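Local coordinates for protein hydrogenase maturation factor (Thermoanaerobacter tengcongensis, PDB 3VTH) that probably transfers the carbamoyl group of carbamoyl phosphate, at the cost of ATP, to the C-terminal cysteine of HypE during [NiFe]-hydrogenase maturation, at residues F600-V604 against I652-I656; L624-A629 against S670-H674; V678-Y682 against L713-L717. All coordinates share one frame; numbering follows the deposited sequence.

Contact 1 (F600-V604 against I652-I656); sequences FFDAV and ILRQI. With AP2 (phosphomethylphosphonic acid adenosyl ester), chain H.
L653 and F600 meet with the ring edge of F600 turned to the leucine. CE1 of F600 lies 3.8 Å from CD2 of L653, close to the ring plane, and the two side chains run alongside each other, pointing opposite ways. CG of F600 is anti to the backbone N (chi1 -162°), which carries the ring toward helix 649-662. There its CZ also reaches I652 and lies 3.9 Å from CG2 of that residue. L653 uses both methyl groups. CD2 is shared between F600 and V604, at 3.7 Å from CG2 of V604, while CD1 rests more loosely near CB of A603, at 4.2 Å. V604 presents a single branch, CG2, to the other helix. Besides L653 it meets the end of I656, with V604 CG2 3.7 Å from I656 CD1, and the two side chains cross at about a right angle. All of these contacts are apolar, and no hydrogen bond links the segments. The helix axes stay 11.3 Å apart at an angle of 26°, so the side chains bridge the distance between roughly parallel helices. On the same turn, F601 lays one ring face against the adenine of AP2, with CE1 of F601 3.6 Å from C2 of AP2. This buried contact thus stands directly behind the nucleotide pocket of the Kae1-like domain. F558 of helix 551-559 touches F600, A603 and L653. L624 of helix 619-626 packs on V604, and F673 of helix 666-692 packs on both V604 and I656.

Contact 2 (L624-A629 against S670-H674); sequences LESLMA and SAKFH. With AP2 (phosphomethylphosphonic acid adenosyl ester), chain H.
The adenine side of the AP2 pocket in the Kae1-like domain includes E625, next to the place where 624-629 meets 670-674. OE1 of E625 accepts a hydrogen bond from N6 of AP2 (2.8 Å). Its extended chain runs past H674 on the way, with CB of E625 4.0 Å from NE2 of H674. The one hydrogen bond between the segments goes from S670 OG to L624 O, at 2.8 Å. The hydroxyl comes from above the carbonyl plane. CD1 of L627 lies against CB of S670 at 3.7 Å, and CB of M628 lies beside the hydroxyl. M628 then bends at chi3 (-102°). Its SD sits over one face of the H674 imidazole, 4.0 Å from the ring centroid, and its CE meets CB of A671 at 3.6 Å. The imidazole is fixed within its own helix, because ND1 of H674 donates a nearly straight bond of 2.8 Å to S670 O, which also accepts from H674 N. NE2 of H674 is hydrogen-bonded to ND2 of N706, a residue that itself binds AP2. Helix 619-626 packs against helix 666-692 here. F601 of helix 597-607 meets the rings of F673 and H674 edge-to-face, and on helix 707-719 Y708 touches M628 and L709 touches H674.

Contact 3 (V678-Y682 against L713-L717); sequences VNFTY and LIEKL
Y682 and K716 both hold CG anti to the backbone N, with chi1 at 170° and -162°. These torsions turn the tyrosine ring and the lysine chain toward each other. K716 stays extended beyond CG and crosses the tyrosine at about a right angle. Its methylenes lie over one face of the ring, toward the rim. CD of K716 is 4.0 Å from the Y682 ring centroid, a CH-pi contact, and CG of K716 is 3.6 Å from CD1 of Y682. The ammonium group lies farther along. NZ of K716 is 4.4 Å from the same centroid, an off-centre cation-pi contact. NZ also donates a hydrogen bond of 2.8 Å to OD1 of N679, one helical turn before Y682, reaching it from above the carbonyl plane. L717 touches the same tyrosine, with CD2 of L717 3.8 Å from CD1 of Y682.

Deeper in the contact, L713 fits against the other helix with both methyls. CD2 of L713 meets CG2 of T681 at 3.6 Å, and CD1 lies beside the backbone O of V678. The hydroxyl of T681 is bonded elsewhere, to V677 O and Y506 OH. The helix axes cross at -44°, 10.1 Å apart. L713 and L717 turn helix 707-719 onto strand 696-700, while T681 of helix 666-692 packs on I504 of strand 501-507.

With an alanine instead of the lysine, OD1 of N679 would probably lose this donor and Y682 the aliphatic cover on one face. The chemistry is thus divided. L713 makes an apolar fit against V678 and T681, which are buried. Where the residues are partly exposed, a single lysine serves an amide with its charged end and an aromatic ring with its methylenes.

How the contacts relate
Helix 666-692 ties the three contacts together. It supplies 670-674 to contact 2 and 678-682 to contact 3, and its F673 reaches into contact 1. Contacts 1 and 2 have centres 12 Å apart and touch directly: CE2 of F601 is 3.5 Å from CE2 of F673, and CE1 of F601 is 3.5 Å from NE2 of H674. Both meet the adenine of AP2, contact 1 by a ring face and contact 2 by a carboxylate. Contact 3 lies farther from the nucleotide, with the side chain of V678 about 11 Å from AP2. It meets contact 1 where I652 CD1 approaches F680 CE2 at 4.1 Å.

Contact 1 (F600-V604 against I652-I656)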
loop_
_atom_site.group_PDB
_atom_site.type_symbol
_atom_site.label_atom_id
_atom_site.label_comp_id
_atom_site.label_asym_id
_atom_site.label_seq_id
_atom_site.Cartn_x
_atom_site.Cartn_y
_atom_site.Cartn_z
ATOM N N PHE A 600 -4.089 0.838 -24.681
ATOM C CA PHE A 600 -3.098 1.361 -25.647
ATOM C C PHE A 600 -1.776 0.595 -25.486
ATOM O O PHE A 600 -1.222 0.064 -26.473
ATOM C CB PHE A 600 -2.908 2.883 -25.466
ATOM C CG PHE A 600 -2.274 3.607 -26.645
ATOM C CD1 PHE A 600 -1.881 2.942 -27.811
ATOM C CD2 PHE A 600 -2.021 4.983 -26.549
ATOM C CE1 PHE A 600 -1.285 3.640 -28.886
ATOM C CE2 PHE A 600 -1.417 5.684 -27.614
ATOM C CZ PHE A 600 -1.045 5.004 -28.786
ATOM N N PHE A 601 -1.287 0.506 -24.248
ATOM C CA PHE A 601 -0.093 -0.296 -23.958
ATOM C C PHE A 601 -0.246 -1.748 -24.411
ATOM O O PHE A 601 0.662 -2.287 -25.044
ATOM C CB PHE A 601 0.274 -0.247 -22.463
ATOM C CG PHE A 601 1.258 0.842 -22.126
ATOM C CD1 PHE A 601 2.562 0.518 -21.740
ATOM C CD2 PHE A 601 0.884 2.187 -22.192
ATOM C CE1 PHE A 601 3.487 1.532 -21.417
ATOM C CE2 PHE A 601 1.801 3.206 -21.869
ATOM C CZ PHE A 601 3.108 2.873 -21.494
ATOM N N ASP A 602 -1.395 -2.367 -24.117
ATOM C CA ASP A 602 -1.613 -3.774 -24.526
ATOM C C ASP A 602 -1.600 -3.935 -26.051
ATOM O O ASP A 602 -1.051 -4.911 -26.572
ATOM C CB ASP A 602 -2.920 -4.333 -23.963
ATOM C CG ASP A 602 -2.846 -4.615 -22.461
ATOM O OD1 ASP A 602 -1.735 -4.584 -21.882
ATOM O OD2 ASP A 602 -3.920 -4.851 -21.865
ATOM N N ALA A 603 -2.204 -2.976 -26.757
ATOM C CA ALA A 603 -2.202 -2.985 -28.232
ATOM C C ALA A 603 -0.775 -2.946 -28.810
ATOM O O ALA A 603 -0.435 -3.688 -29.751
ATOM C CB ALA A 603 -3.046 -1.817 -28.780
ATOM N N VAL A 604 0.057 -2.059 -28.268
ATOM C CA VAL A 604 1.472 -1.978 -28.669
ATOM C C VAL A 604 2.207 -3.282 -28.386
ATOM O O VAL A 604 2.915 -3.799 -29.261
ATOM C CB VAL A 604 2.214 -0.813 -27.958
ATOM C CG1 VAL A 604 3.725 -0.840 -28.283
ATOM C CG2 VAL A 604 1.583 0.527 -28.347
ATOM N N ILE A 652 -0.664 6.389 -34.323
ATOM C CA ILE A 652 0.594 6.101 -33.659
ATOM C C ILE A 652 0.938 4.620 -33.857
ATOM O O ILE A 652 2.090 4.283 -34.148
ATOM C CB ILE A 652 0.506 6.464 -32.147
ATOM C CG1 ILE A 652 0.382 7.982 -31.991
ATOM C CG2 ILE A 652 1.726 5.941 -31.357
ATOM C CD1 ILE A 652 -0.161 8.418 -30.671
ATOM N N LEU A 653 -0.072 3.747 -33.733
ATOM C CA LEU A 653 0.132 2.309 -33.978
ATOM C C LEU A 653 0.637 2.036 -35.402
ATOM O O LEU A 653 1.427 1.121 -35.602
ATOM C CB LEU A 653 -1.132 1.483 -33.683
ATOM C CG LEU A 653 -1.627 1.394 -32.233
ATOM C CD1 LEU A 653 -2.925 0.584 -32.173
ATOM C CD2 LEU A 653 -0.571 0.776 -31.315
ATOM N N ARG A 654 0.197 2.830 -36.377
ATOM C CA ARG A 654 0.722 2.713 -37.759
ATOM C C ARG A 654 2.227 2.864 -37.841
ATOM O O ARG A 654 2.882 2.083 -38.521
ATOM C CB ARG A 654 0.120 3.765 -38.672
ATOM C CG ARG A 654 -1.229 3.397 -39.158
ATOM C CD ARG A 654 -1.713 4.320 -40.246
ATOM N NE ARG A 654 -3.162 4.442 -40.137
ATOM C CZ ARG A 654 -3.913 5.230 -40.893
ATOM N NH1 ARG A 654 -3.355 5.972 -41.836
ATOM N NH2 ARG A 654 -5.225 5.266 -40.702
ATOM N N GLN A 655 2.765 3.880 -37.162
ATOM C CA GLN A 655 4.212 4.149 -37.162
ATOM C C GLN A 655 4.982 3.074 -36.378
ATOM O O GLN A 655 6.081 2.689 -36.761
ATOM C CB GLN A 655 4.503 5.541 -36.586
ATOM C CG GLN A 655 3.906 6.729 -37.395
ATOM C CD GLN A 655 3.750 7.964 -36.536
ATOM O OE1 GLN A 655 2.646 8.278 -36.062
ATOM N NE2 GLN A 655 4.857 8.628 -36.261
ATOM N N ILE A 656 4.400 2.613 -35.274
ATOM C CA ILE A 656 4.979 1.527 -34.478
ATOM C C ILE A 656 5.125 0.245 -35.294
ATOM O O ILE A 656 6.199 -0.375 -35.289
ATOM C CB ILE A 656 4.142 1.249 -33.221
ATOM C CG1 ILE A 656 4.385 2.348 -32.188
ATOM C CG2 ILE A 656 4.490 -0.127 -32.627
ATOM C CD1 ILE A 656 3.375 2.364 -31.043
HETATM P PB AP2 H . -8.375 0.264 -13.526
HETATM O O1B AP2 H . -7.620 0.230 -14.832
HETATM O O2B AP2 H . -8.812 1.612 -13.041
HETATM O O3B AP2 H . -9.432 -0.809 -13.458
HETATM C C3A AP2 H . -7.121 -0.293 -12.341
HETATM P PA AP2 H . -5.732 0.850 -12.092
HETATM O O1A AP2 H . -5.046 0.205 -10.895
HETATM O O2A AP2 H . -6.077 2.319 -12.048
HETATM O "O5'" AP2 H . -4.817 0.672 -13.415
HETATM C "C5'" AP2 H . -4.132 -0.564 -13.581
HETATM C "C4'" AP2 H . -3.690 -0.584 -15.027
HETATM O "O4'" AP2 H . -2.600 0.321 -15.207
HETATM C "C3'" AP2 H . -3.156 -1.937 -15.454
HETATM O "O3'" AP2 H . -4.228 -2.841 -15.741
HETATM C "C2'" AP2 H . -2.346 -1.531 -16.669
HETATM O "O2'" AP2 H . -3.267 -1.419 -17.761
HETATM C "C1'" AP2 H . -1.778 -0.159 -16.279
HETATM N N9 AP2 H . -0.360 -0.373 -15.869
HETATM C C8 AP2 H . 0.100 -1.087 -14.812
HETATM N N7 AP2 H . 1.460 -1.112 -14.775
HETATM C C5 AP2 H . 1.898 -0.396 -15.828
HETATM C C6 AP2 H . 3.220 -0.019 -16.390
HETATM N N6 AP2 H . 4.376 -0.411 -15.796
HETATM N N1 AP2 H . 3.227 0.731 -17.526
HETATM C C2 AP2 H . 2.093 1.153 -18.126
HETATM N N3 AP2 H . 0.860 0.835 -17.675
HETATM C C4 AP2 H . 0.705 0.078 -16.552
#

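Contact 2 (L624-A629 against S670-H674)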
loop_
_atom_site.group_PDB
_atom_site.type_symbol
_atom_site.label_atom_id
_atom_site.label_comp_id
_atom_site.label_asym_id
_atom_site.label_seq_id
_atom_site.Cartn_x
_atom_site.Cartn_y
_atom_site.Cartn_z
ATOM N N LEU A 624 6.636 -4.395 -21.477
ATOM C CA LEU A 624 6.953 -3.346 -22.440
ATOM C C LEU A 624 7.860 -2.276 -21.825
ATOM O O LEU A 624 8.858 -1.871 -22.436
ATOM C CB LEU A 624 5.654 -2.741 -23.001
ATOM C CG LEU A 624 5.701 -1.815 -24.215
ATOM C CD1 LEU A 624 6.359 -2.495 -25.424
ATOM C CD2 LEU A 624 4.286 -1.322 -24.556
ATOM N N GLU A 625 7.534 -1.854 -20.603
ATOM C CA GLU A 625 8.370 -0.906 -19.864
ATOM C C GLU A 625 9.755 -1.474 -19.549
ATOM O O GLU A 625 10.764 -0.780 -19.709
ATOM C CB GLU A 625 7.681 -0.452 -18.554
ATOM C CG GLU A 625 8.485 0.653 -17.804
ATOM C CD GLU A 625 8.067 0.860 -16.340
ATOM O OE1 GLU A 625 7.134 0.183 -15.863
ATOM O OE2 GLU A 625 8.695 1.701 -15.655
ATOM N N SER A 626 9.805 -2.736 -19.121
ATOM C CA SER A 626 11.067 -3.366 -18.737
ATOM C C SER A 626 12.075 -3.486 -19.877
ATOM O O SER A 626 13.276 -3.475 -19.635
ATOM C CB SER A 626 10.846 -4.759 -18.146
ATOM O OG SER A 626 10.169 -4.651 -16.900
ATOM N N LEU A 627 11.595 -3.613 -21.103
ATOM C CA LEU A 627 12.521 -3.846 -22.218
ATOM C C LEU A 627 12.982 -2.565 -22.920
ATOM O O LEU A 627 13.787 -2.613 -23.858
ATOM C CB LEU A 627 11.923 -4.855 -23.212
ATOM C CG LEU A 627 10.569 -4.518 -23.834
ATOM C CD1 LEU A 627 10.715 -3.525 -24.993
ATOM C CD2 LEU A 627 9.882 -5.807 -24.330
ATOM N N MET A 628 12.478 -1.418 -22.480
ATOM C CA MET A 628 12.717 -0.182 -23.228
ATOM C C MET A 628 14.190 0.257 -23.291
ATOM O O MET A 628 14.954 0.053 -22.349
ATOM C CB MET A 628 11.778 0.948 -22.779
ATOM C CG MET A 628 12.232 1.829 -21.652
ATOM S SD MET A 628 11.164 3.310 -21.661
ATOM C CE MET A 628 12.256 4.467 -22.430
ATOM N N ALA A 629 14.575 0.831 -24.431
ATOM C CA ALA A 629 15.929 1.324 -24.617
ATOM C C ALA A 629 16.028 2.757 -24.115
ATOM O O ALA A 629 15.064 3.314 -23.561
ATOM C CB ALA A 629 16.348 1.238 -26.107
ATOM N N SER A 670 9.629 0.596 -27.993
ATOM C CA SER A 670 8.985 0.865 -26.708
ATOM C C SER A 670 9.366 2.252 -26.202
ATOM O O SER A 670 8.508 3.009 -25.740
ATOM C CB SER A 670 9.389 -0.192 -25.681
ATOM O OG SER A 670 8.738 0.078 -24.447
ATOM N N ALA A 671 10.657 2.578 -26.283
ATOM C CA ALA A 671 11.133 3.888 -25.856
ATOM C C ALA A 671 10.422 5.002 -26.639
ATOM O O ALA A 671 9.947 5.971 -26.053
ATOM C CB ALA A 671 12.658 3.987 -25.998
ATOM N N LYS A 672 10.340 4.840 -27.959
ATOM C CA LYS A 672 9.666 5.817 -28.830
ATOM C C LYS A 672 8.187 5.961 -28.466
ATOM O O LYS A 672 7.622 7.069 -28.487
ATOM C CB LYS A 672 9.797 5.393 -30.295
ATOM C CG LYS A 672 11.202 5.569 -30.918
ATOM C CD LYS A 672 11.208 5.166 -32.407
ATOM C CE LYS A 672 10.597 6.236 -33.308
ATOM N NZ LYS A 672 10.726 5.858 -34.744
ATOM N N PHE A 673 7.545 4.840 -28.171
ATOM C CA PHE A 673 6.147 4.866 -27.744
ATOM C C PHE A 673 5.967 5.596 -26.403
ATOM O O PHE A 673 5.067 6.441 -26.283
ATOM C CB PHE A 673 5.551 3.446 -27.707
ATOM C CG PHE A 673 4.238 3.359 -26.992
ATOM C CD1 PHE A 673 3.107 4.004 -27.495
ATOM C CD2 PHE A 673 4.132 2.637 -25.804
ATOM C CE1 PHE A 673 1.878 3.946 -26.806
ATOM C CE2 PHE A 673 2.912 2.562 -25.114
ATOM C CZ PHE A 673 1.784 3.217 -25.615
ATOM N N HIS A 674 6.801 5.276 -25.404
ATOM C CA HIS A 674 6.717 5.942 -24.084
ATOM C C HIS A 674 6.893 7.461 -24.261
ATOM O O HIS A 674 6.135 8.257 -23.705
ATOM C CB HIS A 674 7.777 5.409 -23.116
ATOM C CG HIS A 674 7.425 4.106 -22.461
ATOM N ND1 HIS A 674 7.550 2.890 -23.099
ATOM C CD2 HIS A 674 6.984 3.829 -21.207
ATOM C CE1 HIS A 674 7.195 1.922 -22.269
ATOM N NE2 HIS A 674 6.853 2.464 -21.111
HETATM P PB AP2 H . -8.375 0.264 -13.526
HETATM O O1B AP2 H . -7.620 0.230 -14.832
HETATM O O2B AP2 H . -8.812 1.612 -13.041
HETATM O O3B AP2 H . -9.432 -0.809 -13.458
HETATM C C3A AP2 H . -7.121 -0.293 -12.341
HETATM P PA AP2 H . -5.732 0.850 -12.092
HETATM O O1A AP2 H . -5.046 0.205 -10.895
HETATM O O2A AP2 H . -6.077 2.319 -12.048
HETATM O "O5'" AP2 H . -4.817 0.672 -13.415
HETATM C "C5'" AP2 H . -4.132 -0.564 -13.581
HETATM C "C4'" AP2 H . -3.690 -0.584 -15.027
HETATM O "O4'" AP2 H . -2.600 0.321 -15.207
HETATM C "C3'" AP2 H . -3.156 -1.937 -15.454
HETATM O "O3'" AP2 H . -4.228 -2.841 -15.741
HETATM C "C2'" AP2 H . -2.346 -1.531 -16.669
HETATM O "O2'" AP2 H . -3.267 -1.419 -17.761
HETATM C "C1'" AP2 H . -1.778 -0.159 -16.279
HETATM N N9 AP2 H . -0.360 -0.373 -15.869
HETATM C C8 AP2 H . 0.100 -1.087 -14.812
HETATM N N7 AP2 H . 1.460 -1.112 -14.775
HETATM C C5 AP2 H . 1.898 -0.396 -15.828
HETATM C C6 AP2 H . 3.220 -0.019 -16.390
HETATM N N6 AP2 H . 4.376 -0.411 -15.796
HETATM N N1 AP2 H . 3.227 0.731 -17.526
HETATM C C2 AP2 H . 2.093 1.153 -18.126
HETATM N N3 AP2 H . 0.860 0.835 -17.675
HETATM C C4 AP2 H . 0.705 0.078 -16.552
#

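Contact 3 (V678-Y682 against L713-L717)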
loop_
_atom_site.group_PDB
_atom_site.type_symbol
_atom_site.label_atom_id
_atom_site.label_comp_id
_atom_site.label_asym_id
_atom_site.label_seq_id
_atom_site.Cartn_x
_atom_site.Cartn_y
_atom_site.Cartn_z
ATOM N N VAL A 678 4.377 10.721 -23.325
ATOM C CA VAL A 678 4.893 11.882 -22.597
ATOM C C VAL A 678 4.679 13.166 -23.386
ATOM O O VAL A 678 4.138 14.143 -22.848
ATOM C CB VAL A 678 6.387 11.699 -22.178
ATOM C CG1 VAL A 678 6.999 13.011 -21.630
ATOM C CG2 VAL A 678 6.497 10.574 -21.148
ATOM N N ASN A 679 5.071 13.157 -24.662
ATOM C CA ASN A 679 5.028 14.356 -25.479
ATOM C C ASN A 679 3.615 14.882 -25.715
ATOM O O ASN A 679 3.374 16.075 -25.506
ATOM C CB ASN A 679 5.800 14.161 -26.795
ATOM C CG ASN A 679 7.307 14.088 -26.568
ATOM O OD1 ASN A 679 7.788 14.397 -25.482
ATOM N ND2 ASN A 679 8.049 13.672 -27.578
ATOM N N PHE A 680 2.681 14.009 -26.102
ATOM C CA PHE A 680 1.315 14.489 -26.324
ATOM C C PHE A 680 0.605 14.942 -25.039
ATOM O O PHE A 680 -0.183 15.886 -25.063
ATOM C CB PHE A 680 0.465 13.593 -27.262
ATOM C CG PHE A 680 -0.014 12.263 -26.679
ATOM C CD1 PHE A 680 -0.820 12.207 -25.541
ATOM C CD2 PHE A 680 0.241 11.071 -27.359
ATOM C CE1 PHE A 680 -1.291 10.992 -25.042
ATOM C CE2 PHE A 680 -0.246 9.838 -26.861
ATOM C CZ PHE A 680 -1.009 9.810 -25.703
ATOM N N THR A 681 0.942 14.300 -23.923
ATOM C CA THR A 681 0.363 14.651 -22.630
ATOM C C THR A 681 0.849 16.044 -22.220
ATOM O O THR A 681 0.063 16.891 -21.788
ATOM C CB THR A 681 0.720 13.602 -21.556
ATOM O OG1 THR A 681 0.339 12.301 -22.012
ATOM C CG2 THR A 681 0.011 13.893 -20.248
ATOM N N TYR A 682 2.148 16.273 -22.376
ATOM C CA TYR A 682 2.743 17.575 -22.120
ATOM C C TYR A 682 2.086 18.649 -22.991
ATOM O O TYR A 682 1.734 19.734 -22.508
ATOM C CB TYR A 682 4.252 17.508 -22.377
ATOM C CG TYR A 682 4.955 18.846 -22.389
ATOM C CD1 TYR A 682 5.460 19.394 -21.215
ATOM C CD2 TYR A 682 5.127 19.551 -23.580
ATOM C CE1 TYR A 682 6.122 20.623 -21.218
ATOM C CE2 TYR A 682 5.782 20.784 -23.602
ATOM C CZ TYR A 682 6.282 21.305 -22.411
ATOM O OH TYR A 682 6.921 22.513 -22.409
ATOM N N LEU A 713 7.388 12.742 -17.397
ATOM C CA LEU A 713 6.319 13.728 -17.454
ATOM C C LEU A 713 6.483 14.756 -16.350
ATOM O O LEU A 713 6.359 15.944 -16.605
ATOM C CB LEU A 713 4.943 13.048 -17.397
ATOM C CG LEU A 713 3.706 13.751 -17.949
ATOM C CD1 LEU A 713 3.931 14.500 -19.267
ATOM C CD2 LEU A 713 2.597 12.694 -18.103
ATOM N N ILE A 714 6.804 14.309 -15.137
ATOM C CA ILE A 714 7.080 15.239 -14.046
ATOM C C ILE A 714 8.243 16.172 -14.417
ATOM O O ILE A 714 8.164 17.381 -14.210
ATOM C CB ILE A 714 7.393 14.525 -12.706
ATOM C CG1 ILE A 714 6.143 13.876 -12.106
ATOM C CG2 ILE A 714 8.014 15.511 -11.687
ATOM C CD1 ILE A 714 6.435 13.022 -10.844
ATOM N N GLU A 715 9.318 15.614 -14.967
ATOM C CA GLU A 715 10.474 16.427 -15.352
ATOM C C GLU A 715 10.118 17.440 -16.440
ATOM O O GLU A 715 10.379 18.637 -16.276
ATOM C CB GLU A 715 11.637 15.551 -15.805
ATOM C CG GLU A 715 12.309 14.751 -14.665
ATOM C CD GLU A 715 13.353 13.760 -15.176
ATOM O OE1 GLU A 715 13.610 13.725 -16.397
ATOM O OE2 GLU A 715 13.933 13.028 -14.360
ATOM N N LYS A 716 9.510 16.958 -17.527
ATOM C CA LYS A 716 9.186 17.807 -18.673
ATOM C C LYS A 716 8.240 18.961 -18.296
ATOM O O LYS A 716 8.459 20.107 -18.689
ATOM C CB LYS A 716 8.594 16.986 -19.818
ATOM C CG LYS A 716 8.645 17.728 -21.137
ATOM C CD LYS A 716 8.109 16.925 -22.305
ATOM C CE LYS A 716 8.624 17.554 -23.593
ATOM N NZ LYS A 716 7.848 17.121 -24.777
ATOM N N LEU A 717 7.211 18.637 -17.518
ATOM C CA LEU A 717 6.235 19.618 -17.065
ATOM C C LEU A 717 6.859 20.613 -16.097
ATOM O O LEU A 717 6.580 21.818 -16.181
ATOM C CB LEU A 717 5.034 18.916 -16.412
ATOM C CG LEU A 717 4.061 18.118 -17.287
ATOM C CD1 LEU A 717 3.176 17.239 -16.397
ATOM C CD2 LEU A 717 3.210 19.064 -18.150
#